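Local structure of Gp15 protein (Listeria phage PSA, 6R5W) at residues A[86-90]-A[113-117]. The protein is the homotrimeric receptor binding protein of the phage, which probably attaches the virion to the surface of its Listeria host. Numbering follows the deposited sequence.
Sequences NRFLV and FLAPD. With CD (cadmium ion), chain G.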
loop_
_atom_site.group_PDB
_atom_site.type_symbol
_atom_site.label_atom_id
_atom_site.label_comp_id
_atom_site.label_asym_id
_atom_site.label_seq_id
_atom_site.Cartn_x
_atom_site.Cartn_y
_atom_site.Cartn_z
ATOM N N ASN A 86 -5.244 -9.205 4.537
ATOM C CA ASN A 86 -5.607 -9.787 5.814
ATOM C C ASN A 86 -4.404 -10.186 6.651
ATOM O O ASN A 86 -4.475 -11.115 7.474
ATOM C CB ASN A 86 -6.589 -10.928 5.535
ATOM C CG ASN A 86 -7.949 -10.383 5.143
ATOM O OD1 ASN A 86 -8.578 -9.600 5.913
ATOM N ND2 ASN A 86 -8.335 -10.645 3.917
ATOM N N ARG A 87 -3.286 -9.478 6.481
ATOM C CA ARG A 87 -2.134 -9.677 7.325
ATOM C C ARG A 87 -1.691 -8.337 7.852
ATOM O O ARG A 87 -2.199 -7.303 7.437
ATOM C CB ARG A 87 -0.959 -10.328 6.556
ATOM C CG ARG A 87 -1.260 -11.744 5.914
ATOM C CD ARG A 87 -0.101 -12.090 4.996
ATOM N NE ARG A 87 -0.182 -13.350 4.258
ATOM C CZ ARG A 87 0.400 -14.477 4.634
ATOM N NH1 ARG A 87 1.073 -14.575 5.783
ATOM N NH2 ARG A 87 0.302 -15.538 3.822
ATOM N N PHE A 88 -0.699 -8.370 8.725
ATOM C CA PHE A 88 -0.003 -7.166 9.160
ATOM C C PHE A 88 1.493 -7.324 8.876
ATOM O O PHE A 88 2.077 -8.384 9.145
ATOM C CB PHE A 88 -0.150 -6.864 10.629
ATOM C CG PHE A 88 -1.558 -6.707 11.073
ATOM C CD1 PHE A 88 -2.253 -5.532 10.799
ATOM C CD2 PHE A 88 -2.191 -7.716 11.789
ATOM C CE1 PHE A 88 -3.569 -5.381 11.219
ATOM C CE2 PHE A 88 -3.495 -7.550 12.221
ATOM C CZ PHE A 88 -4.178 -6.397 11.909
ATOM N N LEU A 89 2.136 -6.203 8.478
ATOM C CA LEU A 89 3.571 -6.076 8.531
ATOM C C LEU A 89 3.917 -5.447 9.870
ATOM O O LEU A 89 3.405 -4.376 10.191
ATOM C CB LEU A 89 4.058 -5.219 7.394
ATOM C CG LEU A 89 5.562 -5.027 7.388
ATOM C CD1 LEU A 89 6.325 -6.331 7.042
ATOM C CD2 LEU A 89 5.865 -3.939 6.315
ATOM N N VAL A 90 4.784 -6.101 10.628
ATOM C CA VAL A 90 5.112 -5.709 11.996
ATOM C C VAL A 90 6.567 -5.257 12.011
ATOM O O VAL A 90 7.450 -5.957 11.492
ATOM C CB VAL A 90 4.878 -6.851 13.001
ATOM C CG1 VAL A 90 5.321 -6.397 14.421
ATOM C CG2 VAL A 90 3.412 -7.341 12.960
ATOM N N PHE A 113 -2.505 -11.330 18.346
ATOM C CA PHE A 113 -2.884 -11.006 16.980
ATOM C C PHE A 113 -1.675 -10.577 16.100
ATOM O O PHE A 113 -1.837 -10.426 14.862
ATOM C CB PHE A 113 -3.964 -9.911 16.911
ATOM C CG PHE A 113 -3.470 -8.497 17.232
ATOM C CD1 PHE A 113 -3.323 -8.066 18.518
ATOM C CD2 PHE A 113 -3.177 -7.611 16.214
ATOM C CE1 PHE A 113 -2.905 -6.789 18.808
ATOM C CE2 PHE A 113 -2.729 -6.340 16.502
ATOM C CZ PHE A 113 -2.594 -5.940 17.802
ATOM N N LEU A 114 -0.490 -10.388 16.687
ATOM C CA LEU A 114 0.718 -10.126 15.904
ATOM C C LEU A 114 1.615 -11.358 15.855
ATOM O O LEU A 114 2.804 -11.244 15.628
ATOM C CB LEU A 114 1.461 -8.923 16.467
ATOM C CG LEU A 114 0.653 -7.625 16.368
ATOM C CD1 LEU A 114 1.539 -6.489 16.872
ATOM C CD2 LEU A 114 0.164 -7.351 14.938
ATOM N N ALA A 115 1.069 -12.558 16.100
ATOM C CA ALA A 115 1.900 -13.757 15.962
ATOM C C ALA A 115 2.402 -13.893 14.521
ATOM O O ALA A 115 1.667 -13.612 13.572
ATOM C CB ALA A 115 1.089 -15.006 16.343
ATOM N N PRO A 116 3.642 -14.343 14.310
ATOM C CA PRO A 116 4.176 -14.431 12.942
ATOM C C PRO A 116 3.602 -15.588 12.131
ATOM O O PRO A 116 3.249 -16.632 12.690
ATOM C CB PRO A 116 5.686 -14.633 13.163
ATOM C CG PRO A 116 5.768 -15.281 14.495
ATOM C CD PRO A 116 4.631 -14.683 15.333
ATOM N N ASP A 117 3.592 -15.429 10.812
ATOM C CA ASP A 117 3.391 -16.549 9.897
ATOM C C ASP A 117 4.697 -17.330 9.860
ATOM O O ASP A 117 5.669 -16.890 9.257
ATOM C CB ASP A 117 2.978 -16.090 8.512
ATOM C CG ASP A 117 2.445 -17.231 7.647
ATOM O OD1 ASP A 117 2.342 -18.297 8.221
ATOM O OD2 ASP A 117 2.195 -17.048 6.457
HETATM CD CD CD G . 1.099 -19.128 6.230
HETATM O O HOH W 1 0.459 -18.902 3.780
HETATM O O HOH W 2 -1.086 -17.785 6.951
HETATM O O HOH W 3 0.307 -21.243 7.134
HETATM O O HOH W 4 3.295 -20.093 5.338
#
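At a cadmium site on the C-terminal beta-rich domain of the receptor binding protein, Arg87 and Asp117 form a salt bridge that joins strand 87-97 to the loop after strand 105-109. Arg87 NH1 donates to Asp117 OD2 at 2.8 Å, almost straight at 177°. The oxygen lies in the guanidinium plane. NH1 reaches OD2 on its anti side, 31° out of the carboxylate plane. The Arg87 chain is extended from CG to NE, which carries the charged end across to the loop. The same carboxylate chelates the cadmium ion through both oxygens, with Asp117 OD1 at 2.5 Å and Asp117 OD2 at 2.4 Å from the metal. Four waters complete the six ligands seen. OD2 is therefore shared between metal and arginine, and the two positive partners would be expected to favour the ionised carboxylate. NH1 also donates to Thr168 O.

Strand 87-97 lies inside a four-stranded antiparallel sheet, between strands 72-84 and 159-167. Residues 113-117 run nearly at a right angle to residues 87-90, and an apolar cluster forms where they meet. One methyl of Leu114 serves two strand residues: Leu114 CD2 is 3.8 Å from Val90 CG2 and 3.9 Å from Phe88 CD2. The Val90 chi1 of 177° sets CG1 anti to the backbone N and leaves CG2 as the methyl facing Leu114. The edge of the Phe113 ring also meets Phe88, with Phe113 CD2 4.0 Å from Phe88 CE2. Leu114 CG lies over one face of the Phe113 ring, toward its rim. Tyr81 of strand 72-84 packs edge-to-face with both Phe88 and Phe113, and Val60 of a second subunit touches Arg87.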